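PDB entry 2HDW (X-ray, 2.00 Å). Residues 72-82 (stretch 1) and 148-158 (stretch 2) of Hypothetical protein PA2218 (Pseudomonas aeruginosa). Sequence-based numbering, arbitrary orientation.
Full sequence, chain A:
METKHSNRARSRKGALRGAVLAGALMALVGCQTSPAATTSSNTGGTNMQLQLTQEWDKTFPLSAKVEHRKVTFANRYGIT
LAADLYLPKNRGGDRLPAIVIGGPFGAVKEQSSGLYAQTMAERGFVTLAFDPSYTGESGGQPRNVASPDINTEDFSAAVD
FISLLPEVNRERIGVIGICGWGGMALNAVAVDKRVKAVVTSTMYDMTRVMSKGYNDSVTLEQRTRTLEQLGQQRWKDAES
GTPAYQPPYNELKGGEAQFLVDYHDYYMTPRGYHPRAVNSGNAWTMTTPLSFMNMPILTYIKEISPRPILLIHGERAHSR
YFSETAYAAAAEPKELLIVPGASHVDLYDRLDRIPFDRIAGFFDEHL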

# COMPACT_ATOMS: atom_id res chain seq x y z
N THR A 72 9.70 -2.05 14.61
CA THR A 72 8.62 -3.03 14.61
C THR A 72 7.52 -2.55 15.55
O THR A 72 7.76 -1.71 16.43
CB THR A 72 9.11 -4.42 15.09
OG1 THR A 72 9.48 -4.35 16.48
CG2 THR A 72 10.30 -4.88 14.28
N PHE A 73 6.32 -3.07 15.36
CA PHE A 73 5.17 -2.70 16.18
C PHE A 73 4.04 -3.67 15.86
O PHE A 73 3.97 -4.21 14.76
CB PHE A 73 4.75 -1.25 15.88
CG PHE A 73 4.58 -0.97 14.41
CD1 PHE A 73 3.42 -1.35 13.75
CD2 PHE A 73 5.58 -0.32 13.70
CE1 PHE A 73 3.26 -1.11 12.38
CE2 PHE A 73 5.43 -0.07 12.33
CZ PHE A 73 4.27 -0.46 11.67
N ALA A 74 3.15 -3.89 16.83
CA ALA A 74 2.06 -4.84 16.61
C ALA A 74 0.74 -4.17 16.24
O ALA A 74 0.54 -2.98 16.50
CB ALA A 74 1.88 -5.70 17.86
N ASN A 75 -0.16 -4.93 15.62
CA ASN A 75 -1.47 -4.39 15.28
C ASN A 75 -2.47 -5.00 16.26
O ASN A 75 -2.11 -5.85 17.08
CB ASN A 75 -1.87 -4.68 13.83
CG ASN A 75 -2.02 -6.16 13.52
OD1 ASN A 75 -2.22 -6.99 14.41
ND2 ASN A 75 -1.96 -6.49 12.23
N ARG A 76 -3.72 -4.55 16.20
CA ARG A 76 -4.76 -5.03 17.12
C ARG A 76 -5.06 -6.51 17.02
O ARG A 76 -5.66 -7.09 17.93
CB ARG A 76 -6.07 -4.25 16.90
CG ARG A 76 -6.01 -2.78 17.28
CD ARG A 76 -7.39 -2.14 17.26
NE ARG A 76 -8.10 -2.40 16.01
CZ ARG A 76 -9.02 -3.36 15.86
NH1 ARG A 76 -9.34 -4.14 16.88
NH2 ARG A 76 -9.61 -3.53 14.68
N TYR A 77 -4.65 -7.14 15.93
CA TYR A 77 -4.92 -8.55 15.76
C TYR A 77 -3.77 -9.45 16.21
O TYR A 77 -3.79 -10.66 15.98
CB TYR A 77 -5.32 -8.82 14.31
CG TYR A 77 -6.60 -8.08 13.92
CD1 TYR A 77 -7.73 -8.13 14.74
CD2 TYR A 77 -6.68 -7.35 12.73
CE1 TYR A 77 -8.91 -7.47 14.39
CE2 TYR A 77 -7.85 -6.69 12.37
CZ TYR A 77 -8.97 -6.76 13.20
OH TYR A 77 -10.13 -6.12 12.83
N GLY A 78 -2.79 -8.83 16.86
CA GLY A 78 -1.64 -9.56 17.38
C GLY A 78 -0.47 -9.82 16.45
O GLY A 78 0.42 -10.59 16.79
N ILE A 79 -0.46 -9.19 15.29
CA ILE A 79 0.64 -9.40 14.35
C ILE A 79 1.66 -8.27 14.47
O ILE A 79 1.28 -7.10 14.52
CB ILE A 79 0.12 -9.48 12.90
CG1 ILE A 79 -0.95 -10.57 12.80
CG2 ILE A 79 1.28 -9.79 11.94
CD1 ILE A 79 -1.55 -10.75 11.41
N THR A 80 2.94 -8.63 14.53
CA THR A 80 4.01 -7.65 14.63
C THR A 80 4.52 -7.33 13.23
O THR A 80 4.88 -8.23 12.47
CB THR A 80 5.18 -8.19 15.49
OG1 THR A 80 4.70 -8.46 16.82
CG2 THR A 80 6.32 -7.18 15.55
N LEU A 81 4.54 -6.04 12.90
CA LEU A 81 4.97 -5.60 11.58
C LEU A 81 6.37 -4.99 11.59
O LEU A 81 6.81 -4.45 12.60
CB LEU A 81 3.98 -4.57 11.03
CG LEU A 81 2.50 -4.93 11.08
CD1 LEU A 81 1.67 -3.76 10.57
CD2 LEU A 81 2.23 -6.18 10.25
N ALA A 82 7.06 -5.10 10.46
CA ALA A 82 8.39 -4.53 10.30
C ALA A 82 8.26 -3.28 9.43
O ALA A 82 7.42 -3.23 8.53
CB ALA A 82 9.33 -5.54 9.65
N PRO A 148 -8.84 -7.46 3.63
CA PRO A 148 -9.10 -6.01 3.63
C PRO A 148 -9.22 -5.46 5.04
O PRO A 148 -8.87 -4.31 5.30
CB PRO A 148 -10.41 -5.91 2.84
CG PRO A 148 -11.10 -7.20 3.17
CD PRO A 148 -9.98 -8.21 3.07
N ASP A 149 -9.70 -6.30 5.95
CA ASP A 149 -9.88 -5.91 7.35
C ASP A 149 -8.51 -5.77 8.03
O ASP A 149 -8.16 -4.70 8.53
CB ASP A 149 -10.71 -6.96 8.09
CG ASP A 149 -11.10 -6.54 9.50
OD1 ASP A 149 -10.31 -5.83 10.15
OD2 ASP A 149 -12.19 -6.95 9.97
N ILE A 150 -7.75 -6.86 8.03
CA ILE A 150 -6.44 -6.87 8.66
C ILE A 150 -5.49 -5.83 8.05
O ILE A 150 -4.75 -5.17 8.76
CB ILE A 150 -5.78 -8.26 8.56
CG1 ILE A 150 -6.63 -9.29 9.32
CG2 ILE A 150 -4.36 -8.22 9.14
CD1 ILE A 150 -6.08 -10.72 9.27
N ASN A 151 -5.53 -5.69 6.73
CA ASN A 151 -4.66 -4.73 6.07
C ASN A 151 -5.07 -3.30 6.40
O ASN A 151 -4.21 -2.42 6.55
CB ASN A 151 -4.64 -4.98 4.56
CG ASN A 151 -3.84 -6.23 4.20
OD1 ASN A 151 -2.96 -6.66 4.95
ND2 ASN A 151 -4.13 -6.82 3.04
N THR A 152 -6.37 -3.05 6.52
CA THR A 152 -6.81 -1.71 6.89
C THR A 152 -6.25 -1.44 8.29
O THR A 152 -5.75 -0.36 8.58
CB THR A 152 -8.35 -1.61 6.88
OG1 THR A 152 -8.81 -1.68 5.52
CG2 THR A 152 -8.81 -0.30 7.50
N GLU A 153 -6.31 -2.45 9.15
CA GLU A 153 -5.78 -2.34 10.51
C GLU A 153 -4.27 -2.05 10.52
O GLU A 153 -3.78 -1.26 11.33
CB GLU A 153 -6.09 -3.63 11.29
CG GLU A 153 -5.28 -3.83 12.58
CD GLU A 153 -5.37 -2.67 13.56
OE1 GLU A 153 -6.44 -2.02 13.62
OE2 GLU A 153 -4.38 -2.42 14.28
N ASP A 154 -3.53 -2.67 9.60
CA ASP A 154 -2.08 -2.46 9.52
C ASP A 154 -1.74 -0.98 9.42
O ASP A 154 -0.78 -0.51 10.04
CB ASP A 154 -1.48 -3.17 8.29
CG ASP A 154 -1.44 -4.68 8.44
OD1 ASP A 154 -1.36 -5.18 9.58
OD2 ASP A 154 -1.46 -5.37 7.40
N PHE A 155 -2.52 -0.24 8.64
CA PHE A 155 -2.27 1.19 8.48
C PHE A 155 -2.40 1.93 9.80
O PHE A 155 -1.58 2.78 10.12
CB PHE A 155 -3.25 1.76 7.45
CG PHE A 155 -2.59 2.35 6.24
CD1 PHE A 155 -3.07 2.06 4.97
CD2 PHE A 155 -1.50 3.20 6.37
CE1 PHE A 155 -2.48 2.62 3.84
CE2 PHE A 155 -0.89 3.77 5.25
CZ PHE A 155 -1.39 3.48 3.97
N SER A 156 -3.43 1.61 10.58
CA SER A 156 -3.63 2.27 11.86
C SER A 156 -2.64 1.78 12.91
O SER A 156 -2.35 2.47 13.88
CB SER A 156 -5.07 2.08 12.33
OG SER A 156 -5.94 2.89 11.55
N ALA A 157 -2.11 0.57 12.71
CA ALA A 157 -1.11 0.03 13.63
C ALA A 157 0.17 0.83 13.40
O ALA A 157 0.93 1.09 14.34
CB ALA A 157 -0.87 -1.44 13.34
N ALA A 158 0.39 1.24 12.15
CA ALA A 158 1.57 2.02 11.80
C ALA A 158 1.42 3.43 12.37
O ALA A 158 2.39 4.02 12.86
CB ALA A 158 1.73 2.09 10.28
O HOH W 1 1.49 -0.21 16.86
O HOH W 2 -8.77 -1.95 12.47

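A β-hairpin lies against one helix here. Strands 72-74 and 80-82 pair through Phe 73 N to Leu 81 O (3.1 Å) and Leu 81 N to Phe 73 O (2.7 Å), and a type I turn from Asn 75 to Gly 78 joins them. Strand 72-74 and helix 148-158 run at 122° to each other, their axes 8.7 Å apart at closest approach. The backbones come nearest where Asn 75 CA sits 4.7 Å from Ala 157 CA, a spacing compatible with the small methyl of Ala 157, whose CB touches Asn 75 CB at 3.4 Å.

The polar contacts gather at the turn. Glu 153 reads it with both carboxylate oxygens: OE2 accepts a nearly straight hydrogen bond from the backbone Arg 76 N (2.9 Å, 175°), while OE1 forms a salt bridge with Arg 76 NE (2.9 Å). Asn 75 works in two directions. Its OD1 accepts from Ile 79 N (3.0 Å), holding the loop together, and its ND2 donates to Asp 154 OD1 on the helix (3.0 Å). Further out, Tyr 77 OH donates to Asp 149 OD1 (2.7 Å), with the carboxylate oxygen near the ring plane. Gly 78, at phi 86°, has backbone angles that would jam a CB against the preceding carbonyl.

Apolar packing flanks this network. Tyr 77 CD2 meets Ile 150 CG1 at 3.9 Å, so one tyrosine supplies both a hydroxyl and a greasy ring. Phe 73 points toward the helix and packs its CZ on Ala 158 CB (3.9 Å); Leu 81 CD1 reaches Ala 157 CB more loosely (4.4 Å).

Two waters complete the contact. Water 1 donates to Ala 74 O (3.0 Å) and Ala 157 O (2.9 Å), bridging backbone carbonyls; water 2 accepts from Arg 76 NH2 (2.8 Å) and donates to Glu 153 OE1 (2.6 Å), reinforcing the ion pair.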